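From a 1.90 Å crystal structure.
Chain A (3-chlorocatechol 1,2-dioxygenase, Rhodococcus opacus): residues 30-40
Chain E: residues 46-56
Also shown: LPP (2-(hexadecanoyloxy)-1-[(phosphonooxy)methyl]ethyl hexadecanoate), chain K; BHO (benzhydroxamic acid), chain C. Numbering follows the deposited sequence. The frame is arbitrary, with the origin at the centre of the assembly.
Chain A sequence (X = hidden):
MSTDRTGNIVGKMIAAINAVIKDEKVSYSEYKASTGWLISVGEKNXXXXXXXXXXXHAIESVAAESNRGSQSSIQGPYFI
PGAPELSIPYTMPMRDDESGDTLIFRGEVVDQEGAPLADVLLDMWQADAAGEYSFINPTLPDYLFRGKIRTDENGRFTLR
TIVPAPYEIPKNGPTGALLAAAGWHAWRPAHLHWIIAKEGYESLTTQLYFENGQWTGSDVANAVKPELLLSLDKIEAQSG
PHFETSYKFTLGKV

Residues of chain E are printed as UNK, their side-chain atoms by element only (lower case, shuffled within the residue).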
# COMPACT_ATOMS: atom_id res chain seq x y z
N GLU A 30 -14.04 4.04 6.91
CA GLU A 30 -13.40 3.38 5.77
C GLU A 30 -11.86 3.55 5.78
O GLU A 30 -11.15 2.57 5.54
CB GLU A 30 -14.02 3.91 4.47
CG GLU A 30 -15.48 3.44 4.32
CD GLU A 30 -16.24 4.12 3.20
OE1 GLU A 30 -15.87 5.21 2.79
OE2 GLU A 30 -17.23 3.52 2.72
N TYR A 31 -11.38 4.77 6.06
CA TYR A 31 -9.94 5.06 6.19
C TYR A 31 -9.30 4.20 7.29
O TYR A 31 -8.25 3.62 7.07
CB TYR A 31 -9.75 6.51 6.57
CG TYR A 31 -8.32 7.00 6.68
CD1 TYR A 31 -7.83 7.51 7.91
CD2 TYR A 31 -7.49 7.03 5.58
CE1 TYR A 31 -6.49 8.01 8.02
CE2 TYR A 31 -6.18 7.53 5.68
CZ TYR A 31 -5.69 8.01 6.90
OH TYR A 31 -4.41 8.52 6.97
N LYS A 32 -9.95 4.12 8.46
CA LYS A 32 -9.42 3.29 9.55
C LYS A 32 -9.42 1.81 9.22
O LYS A 32 -8.45 1.10 9.53
CB LYS A 32 -10.17 3.56 10.88
CG LYS A 32 -9.88 4.95 11.46
CD LYS A 32 -10.92 5.35 12.53
CE LYS A 32 -10.80 6.83 12.92
NZ LYS A 32 -9.57 7.04 13.74
N ALA A 33 -10.50 1.33 8.59
CA ALA A 33 -10.54 -0.06 8.15
C ALA A 33 -9.41 -0.34 7.12
O ALA A 33 -8.77 -1.39 7.18
CB ALA A 33 -11.92 -0.41 7.56
N SER A 34 -9.16 0.62 6.23
CA SER A 34 -8.10 0.48 5.22
C SER A 34 -6.72 0.45 5.86
O SER A 34 -5.82 -0.26 5.39
CB SER A 34 -8.13 1.65 4.22
OG SER A 34 -9.39 1.67 3.57
N THR A 35 -6.52 1.31 6.86
CA THR A 35 -5.29 1.31 7.64
C THR A 35 -4.99 -0.05 8.26
O THR A 35 -3.87 -0.57 8.16
CB THR A 35 -5.33 2.44 8.73
OG1 THR A 35 -5.52 3.72 8.10
CG2 THR A 35 -3.96 2.55 9.45
N GLY A 36 -6.00 -0.63 8.93
CA GLY A 36 -5.84 -1.96 9.50
C GLY A 36 -5.55 -2.99 8.45
O GLY A 36 -4.76 -3.90 8.69
N TRP A 37 -6.18 -2.86 7.29
CA TRP A 37 -5.97 -3.82 6.19
C TRP A 37 -4.54 -3.73 5.68
O TRP A 37 -3.86 -4.75 5.55
CB TRP A 37 -6.98 -3.59 5.05
CG TRP A 37 -6.80 -4.61 3.94
CD1 TRP A 37 -7.31 -5.89 3.88
CD2 TRP A 37 -6.02 -4.44 2.77
NE1 TRP A 37 -6.88 -6.52 2.74
CE2 TRP A 37 -6.07 -5.66 2.04
CE3 TRP A 37 -5.24 -3.38 2.27
CZ2 TRP A 37 -5.42 -5.83 0.81
CZ3 TRP A 37 -4.59 -3.55 1.05
CH2 TRP A 37 -4.67 -4.78 0.34
N LEU A 38 -4.07 -2.52 5.43
CA LEU A 38 -2.69 -2.38 4.96
C LEU A 38 -1.67 -2.97 5.92
O LEU A 38 -0.74 -3.68 5.51
CB LEU A 38 -2.40 -0.90 4.68
CG LEU A 38 -3.15 -0.41 3.43
CD1 LEU A 38 -3.23 1.11 3.49
CD2 LEU A 38 -2.39 -0.84 2.17
N ILE A 39 -1.87 -2.74 7.21
CA ILE A 39 -0.99 -3.30 8.25
C ILE A 39 -0.99 -4.84 8.15
O ILE A 39 0.08 -5.45 8.21
CB ILE A 39 -1.42 -2.80 9.64
CG1 ILE A 39 -0.99 -1.33 9.83
CG2 ILE A 39 -0.82 -3.65 10.76
CD1 ILE A 39 -1.78 -0.60 10.98
N SER A 40 -2.16 -5.43 7.98
CA SER A 40 -2.31 -6.90 7.89
C SER A 40 -1.57 -7.53 6.68
O SER A 40 -0.98 -8.61 6.77
CB SER A 40 -3.79 -7.29 7.91
OG SER A 40 -4.40 -7.05 6.65
N UNK E 46 4.99 2.20 10.26
CA UNK E 46 4.75 3.54 9.75
C UNK E 46 3.48 3.67 8.92
O UNK E 46 3.30 4.70 8.27
c UNK E 46 5.97 4.02 8.93
c UNK E 46 8.05 5.45 9.04
o UNK E 46 7.84 5.71 7.82
c UNK E 46 7.05 4.61 9.82
o UNK E 46 9.04 5.88 9.67
N UNK E 47 2.58 2.67 8.93
CA UNK E 47 1.35 2.83 8.16
C UNK E 47 0.55 4.07 8.59
O UNK E 47 0.21 4.88 7.72
c UNK E 47 1.46 0.93 2.82
c UNK E 47 1.05 0.63 6.96
c UNK E 47 1.76 -0.11 4.91
c UNK E 47 1.74 -0.54 7.10
c UNK E 47 0.58 2.00 4.79
c UNK E 47 0.49 1.51 8.05
n UNK E 47 2.16 -1.00 5.87
c UNK E 47 1.07 0.94 5.56
c UNK E 47 0.77 1.98 3.43
c UNK E 47 1.97 -0.12 3.55
N UNK E 48 0.25 4.26 9.89
CA UNK E 48 -0.43 5.51 10.28
C UNK E 48 0.34 6.80 9.92
O UNK E 48 -0.27 7.68 9.36
c UNK E 48 -0.71 5.35 11.78
c UNK E 48 -0.77 3.80 11.99
c UNK E 48 0.37 3.30 11.02
N UNK E 49 1.64 6.86 10.14
CA UNK E 49 2.42 8.02 9.72
C UNK E 49 2.28 8.32 8.20
O UNK E 49 1.80 9.37 7.81
c UNK E 49 3.87 7.78 10.13
c UNK E 49 4.47 10.16 10.29
c UNK E 49 6.26 8.40 9.98
c UNK E 49 4.87 8.82 9.63
N UNK E 50 2.67 7.35 7.35
CA UNK E 50 2.53 7.46 5.91
C UNK E 50 1.15 7.86 5.43
O UNK E 50 1.00 8.80 4.64
c UNK E 50 2.92 6.13 5.24
c UNK E 50 1.72 5.39 3.16
c UNK E 50 1.53 5.40 1.77
c UNK E 50 2.74 6.14 3.74
c UNK E 50 3.56 6.92 2.93
c UNK E 50 2.36 6.17 0.98
c UNK E 50 3.38 6.94 1.56
N UNK E 51 0.13 7.13 5.87
CA UNK E 51 -1.22 7.45 5.45
C UNK E 51 -1.66 8.83 5.94
O UNK E 51 -2.31 9.56 5.20
c UNK E 51 -1.96 4.95 5.37
c UNK E 51 -2.08 4.91 3.79
c UNK E 51 -2.24 6.38 5.92
c UNK E 51 -2.88 3.91 6.05
N UNK E 52 -1.34 9.18 7.18
CA UNK E 52 -1.81 10.46 7.69
C UNK E 52 -1.07 11.61 7.02
O UNK E 52 -1.60 12.71 6.94
c UNK E 52 -2.59 9.71 10.01
o UNK E 52 -2.51 9.64 11.26
c UNK E 52 -1.63 10.58 9.21
o UNK E 52 -3.47 9.03 9.42
N UNK E 53 0.17 11.39 6.57
CA UNK E 53 0.87 12.44 5.83
C UNK E 53 0.17 12.72 4.51
O UNK E 53 -0.14 13.87 4.18
c UNK E 53 3.09 12.18 6.91
c UNK E 53 3.00 13.03 4.56
c UNK E 53 2.34 12.09 5.60
N UNK E 54 -0.11 11.65 3.75
CA UNK E 54 -0.50 11.83 2.35
C UNK E 54 -1.98 11.81 2.02
O UNK E 54 -2.38 12.35 0.97
c UNK E 54 2.21 12.19 0.74
c UNK E 54 4.02 10.46 1.95
c UNK E 54 1.74 11.06 1.41
c UNK E 54 0.24 10.79 1.51
c UNK E 54 4.49 11.55 1.24
c UNK E 54 3.59 12.42 0.64
c UNK E 54 2.64 10.22 2.02
N UNK E 55 -2.76 11.15 2.86
CA UNK E 55 -4.18 10.91 2.60
C UNK E 55 -5.17 11.45 3.65
O UNK E 55 -6.32 11.74 3.30
c UNK E 55 -2.75 8.55 -0.95
c UNK E 55 -2.49 7.98 1.75
c UNK E 55 -3.63 9.10 -0.02
c UNK E 55 -1.59 7.44 0.83
c UNK E 55 -4.46 9.40 2.34
c UNK E 55 -1.71 7.73 -0.52
c UNK E 55 -3.51 8.80 1.34
N UNK E 56 -4.78 11.54 4.94
CA UNK E 56 -5.77 11.95 5.94
C UNK E 56 -6.43 13.30 5.59
O UNK E 56 -7.62 13.46 5.81
c UNK E 56 -5.25 11.99 7.39
o UNK E 56 -6.90 12.53 10.63
c UNK E 56 -6.38 11.89 8.41
c UNK E 56 -5.97 12.24 9.84
o UNK E 56 -4.73 12.23 10.16
C6 LPP K . -15.04 -3.67 6.01
C7 LPP K . -13.88 -3.62 5.00
C8 LPP K . -13.52 -2.15 4.76
O9 LPP K . -12.73 -4.35 5.52
O27 LPP K . -13.77 -1.73 3.41
C11 LPP K . -11.84 -4.99 4.52
O10 LPP K . -11.39 -6.11 4.77
C12 LPP K . -11.45 -4.31 3.21
C13 LPP K . -10.22 -3.42 3.39
C14 LPP K . -10.10 -2.36 2.30
C15 LPP K . -8.64 -1.98 2.05
C16 LPP K . -8.48 -1.17 0.77
C17 LPP K . -7.13 -0.48 0.69
C18 LPP K . -6.58 -0.52 -0.72
C19 LPP K . -6.03 0.85 -1.14
C20 LPP K . -6.00 1.02 -2.66
C21 LPP K . -4.82 0.30 -3.30
C29 LPP K . -14.09 -0.31 3.36
O28 LPP K . -14.45 0.25 4.39
C30 LPP K . -14.02 0.47 2.06
C31 LPP K . -12.57 0.63 1.61
C32 LPP K . -12.29 2.01 1.02
C33 LPP K . -10.81 2.16 0.70
C34 LPP K . -10.34 3.61 0.82
C35 LPP K . -8.83 3.68 0.84
C36 LPP K . -8.32 5.00 1.41
C37 LPP K . -6.90 4.85 1.94
C38 LPP K . -5.89 5.07 0.83
C39 LPP K . -4.67 4.16 0.98
C40 LPP K . -3.70 4.40 -0.18
C41 LPP K . -2.84 3.18 -0.45
C42 LPP K . -1.38 3.56 -0.66
C43 LPP K . -0.47 2.37 -0.37
C1 BHO C . 1.53 14.75 11.74
C2 BHO C . 0.68 14.32 10.60
C3 BHO C . 1.14 13.33 9.74
C4 BHO C . 2.39 12.75 10.02
C5 BHO C . 3.18 13.14 11.10
C6 BHO C . 2.76 14.14 11.97
C BHO C . 1.03 15.79 12.67
O1 BHO C . 1.78 16.21 13.54
N BHO C . -0.25 16.15 12.55
O2 BHO C . -0.84 15.94 11.47
O HOH W 1 -3.97 6.02 9.43
O HOH W 2 1.96 -3.70 5.88

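Position 46 has three side-chain carbons, the third carrying two oxygens, and nothing of chain A in reach: Glu E46, the N-cap residue of the helix that follows. Position 47 carries one carbon and then fused five- and six-membered rings of eight carbons and one nitrogen. Its CB lies 3.7 Å from CG1 of Ile A39, and the CB of Leu A38 sits over the six-membered ring, 4.1 Å from its centroid and 14° off the normal, a CH-pi contact. This is Trp E47. Its NE1 reaches the O of Leu A38 through water 2, which donates to that carbonyl at 2.7 Å from its O and accepts a weak bond from NE1, also at 2.7 Å.

At position 48 three carbons close a ring onto the backbone nitrogen and lie by CG2 of Thr A35 and CD1 of Ile A39; it is Pro E48, with CG 4.3 Å from that CG2. Position 49 has four carbons forked at the second and points away from chain A; it is Leu E49, with CD1 3.3 Å from C4 of benzhydroxamic acid. Position 50, one carbon and a six-carbon ring, makes no contact with the chain A stretch; it is Phe E50, whose ring edge meets C42 of the lipid LPP.

Position 51 again shows four carbons forked at the second, but aimed toward chain A, where one branch end lies against CD1 of Leu A38 and OG1 of Thr A35. It is Leu E51, with CD1 3.8 Å from that CD1 of Leu A38 and 3.3 Å from OG1 of Thr A35. Position 52 has two carbons, the second with two oxygens, one of which is 2.7 Å from OH of Tyr A31. It is Asp E52, and OD1 accepts the hydrogen bond from that phenol. Water 1 donates to the same OD1 and to OG1 of Thr A35.

Position 53 is one carbon bearing two more, facing away: Val E53. Position 54, a carbon and a six-carbon ring whose end leads away, makes no contact with the chain A stretch; it is Phe E54. Position 55 has the same make-up; its CB is 4.2 Å from CE2 of Tyr A31, while the ring leads away and lays one face on LPP C40: Phe E55. Position 56 has three carbons, the third with two oxygens, and its CB is 3.6 Å from OH of Tyr A31. It is Glu E56.

The rule is an apolar seam with a polar end. The helices run at 137°, their axes 10.4 Å apart at closest, so Ile A39 lies near Trp E47 and Tyr A31 near Glu E56. Beside the first pair, Leu A38 packs on Trp E47 and on Leu E51, and the direct phenol-carboxylate bond adds a directional link to this packing.

Chain E (46-56) EWPLFLDVFFE
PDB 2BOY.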